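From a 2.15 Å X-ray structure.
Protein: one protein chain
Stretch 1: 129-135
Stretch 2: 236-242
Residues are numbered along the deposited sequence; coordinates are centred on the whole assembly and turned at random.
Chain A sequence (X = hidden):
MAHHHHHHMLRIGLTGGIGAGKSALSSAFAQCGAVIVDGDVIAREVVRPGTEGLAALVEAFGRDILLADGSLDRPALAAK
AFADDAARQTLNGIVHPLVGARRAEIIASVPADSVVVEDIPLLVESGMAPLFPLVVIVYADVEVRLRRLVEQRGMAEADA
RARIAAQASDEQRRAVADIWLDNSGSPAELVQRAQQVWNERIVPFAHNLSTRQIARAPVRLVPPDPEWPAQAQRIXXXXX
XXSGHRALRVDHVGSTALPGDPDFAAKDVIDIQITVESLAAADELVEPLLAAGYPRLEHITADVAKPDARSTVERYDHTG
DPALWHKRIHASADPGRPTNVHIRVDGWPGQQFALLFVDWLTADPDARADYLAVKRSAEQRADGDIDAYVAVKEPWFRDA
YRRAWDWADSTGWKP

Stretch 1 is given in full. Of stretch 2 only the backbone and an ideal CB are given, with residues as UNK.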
# COMPACT_ATOMS: atom_id res chain seq x y z
N ALA A 129 -3.86 -7.22 -2.17
CA ALA A 129 -3.14 -5.97 -2.38
C ALA A 129 -2.32 -5.52 -1.17
O ALA A 129 -1.19 -5.04 -1.37
CB ALA A 129 -4.11 -4.85 -2.78
N PRO A 130 -2.80 -5.64 0.09
CA PRO A 130 -2.02 -5.12 1.23
C PRO A 130 -0.70 -5.85 1.44
O PRO A 130 0.14 -5.35 2.20
CB PRO A 130 -2.97 -5.33 2.42
CG PRO A 130 -4.34 -5.31 1.80
CD PRO A 130 -4.13 -6.10 0.53
N LEU A 131 -0.50 -7.01 0.82
CA LEU A 131 0.80 -7.66 0.85
C LEU A 131 1.88 -6.86 0.13
O LEU A 131 3.06 -7.12 0.34
CB LEU A 131 0.72 -9.06 0.22
CG LEU A 131 -0.29 -10.06 0.76
CD1 LEU A 131 -0.32 -11.34 -0.10
CD2 LEU A 131 -0.00 -10.39 2.20
N PHE A 132 1.51 -5.88 -0.71
CA PHE A 132 2.56 -5.26 -1.52
C PHE A 132 2.79 -3.80 -1.16
O PHE A 132 1.86 -3.09 -0.78
CB PHE A 132 2.22 -5.34 -3.02
CG PHE A 132 2.14 -6.75 -3.54
CD1 PHE A 132 3.27 -7.37 -4.05
CD2 PHE A 132 0.96 -7.45 -3.49
CE1 PHE A 132 3.21 -8.67 -4.51
CE2 PHE A 132 0.89 -8.75 -3.95
CZ PHE A 132 2.02 -9.36 -4.46
N PRO A 133 4.03 -3.32 -1.29
CA PRO A 133 4.29 -1.88 -1.13
C PRO A 133 3.71 -1.02 -2.25
O PRO A 133 3.62 0.21 -2.09
CB PRO A 133 5.83 -1.79 -1.13
CG PRO A 133 6.34 -3.11 -1.61
CD PRO A 133 5.25 -4.14 -1.42
N LEU A 134 3.30 -1.62 -3.37
CA LEU A 134 2.79 -0.90 -4.52
C LEU A 134 2.06 -1.88 -5.42
O LEU A 134 2.56 -2.97 -5.67
CB LEU A 134 3.94 -0.24 -5.28
CG LEU A 134 3.60 0.73 -6.41
CD1 LEU A 134 3.15 2.06 -5.82
CD2 LEU A 134 4.84 0.92 -7.28
N VAL A 135 0.89 -1.49 -5.91
CA VAL A 135 0.08 -2.33 -6.78
C VAL A 135 -0.25 -1.55 -8.05
O VAL A 135 -0.72 -0.41 -7.99
CB VAL A 135 -1.21 -2.81 -6.07
CG1 VAL A 135 -2.10 -3.60 -7.02
CG2 VAL A 135 -0.88 -3.68 -4.84
N UNK A 236 -3.34 2.05 5.35
CA UNK A 236 -3.72 1.44 6.62
C UNK A 236 -3.68 -0.08 6.51
O UNK A 236 -3.12 -0.76 7.38
CB UNK A 236 -5.11 1.91 7.05
N UNK A 237 -4.27 -0.63 5.44
CA UNK A 237 -4.26 -2.08 5.28
C UNK A 237 -2.84 -2.61 5.15
O UNK A 237 -2.48 -3.62 5.76
CB UNK A 237 -5.09 -2.49 4.06
N UNK A 238 -2.03 -1.94 4.32
CA UNK A 238 -0.64 -2.35 4.10
C UNK A 238 0.15 -2.37 5.41
O UNK A 238 0.94 -3.29 5.67
CB UNK A 238 0.04 -1.41 3.10
N UNK A 239 -0.07 -1.36 6.25
CA UNK A 239 0.67 -1.27 7.50
C UNK A 239 0.16 -2.28 8.53
O UNK A 239 0.95 -2.83 9.30
CB UNK A 239 0.58 0.15 8.06
N UNK A 240 -1.15 -2.55 8.56
CA UNK A 240 -1.66 -3.61 9.43
C UNK A 240 -1.01 -4.94 9.08
O UNK A 240 -0.50 -5.67 9.97
CB UNK A 240 -3.18 -3.72 9.32
N UNK A 241 -0.98 -5.27 7.79
CA UNK A 241 -0.36 -6.52 7.36
C UNK A 241 1.11 -6.55 7.71
O UNK A 241 1.62 -7.57 8.19
CB UNK A 241 -0.54 -6.72 5.85
N UNK A 242 1.83 -5.44 7.49
CA UNK A 242 3.26 -5.42 7.76
C UNK A 242 3.56 -5.52 9.26
O UNK A 242 4.59 -6.08 9.65
CB UNK A 242 3.88 -4.14 7.19

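All seven positions of the second stretch have helical backbone angles, phi between -76° and -56° and psi between -48° and -32°, so each CA-to-CB direction is fixed by the helix and can be tested against the atoms of stretch 1.

At position 236 no atom of stretch 1 lies within 5.5 Å of the ideal CB. The contact sets no preference, and many helix-compatible side chains would do. The deposited residue is Val-236, chi1 t, which takes no part in the contact.

Position 237 points toward stretch 1, and its ideal CB already sits 3.7 Å from Pro-130 CG. The proline ring offers carbon but no donor or acceptor, so the contact is made at CB itself; alanine, a small polar residue or a longer chain directed past the ring would all be reasonable. The residue is Asn-237, chi1 m. Its CB packs on the ring, while the amide extends beyond it and OD1 is hydrogen-bonded elsewhere in the structure.

Position 238 is the most informative. Its CA is 4.2 Å from the CA of Pro-130, the closest pair of CA atoms across the stretches; Pro-130 O comes nearer still, 3.6 Å from the CA of 238. Its CB points sideways, 4.0 Å from Pro-130 O and 4.6 Å from Phe-132 O. Carbonyls are what stretch 1 presents here: those of Phe-132 and Pro-133 lie farther along the path of a long side chain, with no acidic group among them. A long donor, lysine or arginine, or perhaps glutamine, would suit. The residue is Arg-238, with chi1 and chi2 both t and chi3 m, so that the chain extends before turning at its end. NE donates a hydrogen bond to Phe-132 O at 2.9 Å, with an N-H...acceptor angle of 149°; this carbonyl lies at the edge of the guanidinium, near its plane. Pro-133 O instead lies over one face, 3.4 Å from Arg-238 CZ. Water extends the link: one molecule accepts from Arg-238 NH2 at 3.2 Å and lies 2.7 Å from Ala-129 O, to which it can donate, and a second donates to both Pro-130 O and Arg-238 O, each at 2.8 Å, tying backbone to backbone.

Position 239 points away, which leaves its choice to other surroundings; it is Leu-239.

Position 240 points sideways with nothing of stretch 1 within 5.5 Å of its ideal CB, so a polar or charged chain is as acceptable as any other. It is Lys-240, whose end leads away.

Position 241, one turn after 237, again points toward stretch 1. Its ideal CB is 4.0 Å from Pro-130 O and 5.0 Å from Leu-131 N, beside the proline ring and the leucine side chain. Alanine, serine, threonine or valine would fit this mixed setting. Thr-241, chi1 m, places OG1 3.7 Å from Pro-130 CB, a packing distance, and CG2 4.0 Å from Leu-131 CD2, so both branches touch stretch 1.

Position 242 points sideways and out of contact, making few demands; Ala-242 occupies it.

Stretch 2 (236-242) VNRLKTA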
# COMPACT_ATOMS: atom_id res chain seq x y z
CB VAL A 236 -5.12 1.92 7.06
CG1 VAL A 236 -5.68 1.01 8.18
CG2 VAL A 236 -5.08 3.39 7.53
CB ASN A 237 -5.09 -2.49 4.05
CG ASN A 237 -6.58 -2.29 4.25
OD1 ASN A 237 -7.05 -2.09 5.37
ND2 ASN A 237 -7.34 -2.35 3.16
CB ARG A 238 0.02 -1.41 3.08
CG ARG A 238 1.50 -1.65 2.85
CD ARG A 238 2.11 -0.61 1.84
NE ARG A 238 1.36 -0.60 0.58
CZ ARG A 238 0.91 0.50 -0.04
NH1 ARG A 238 1.18 1.72 0.45
NH2 ARG A 238 0.20 0.37 -1.16
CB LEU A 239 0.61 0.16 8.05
CG LEU A 239 1.27 1.29 7.23
CD1 LEU A 239 0.93 2.69 7.81
CD2 LEU A 239 2.77 1.10 7.20
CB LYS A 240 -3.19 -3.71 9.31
CG LYS A 240 -3.94 -2.58 10.05
CD LYS A 240 -5.45 -2.64 9.81
CE LYS A 240 -6.11 -3.90 10.41
NZ LYS A 240 -6.17 -3.90 11.89
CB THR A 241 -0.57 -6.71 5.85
OG1 THR A 241 -1.97 -6.89 5.60
CG2 THR A 241 0.19 -7.95 5.35
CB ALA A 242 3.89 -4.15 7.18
O HOH W 1 -1.40 -2.36 -1.21
O HOH W 2 2.31 -5.03 3.92
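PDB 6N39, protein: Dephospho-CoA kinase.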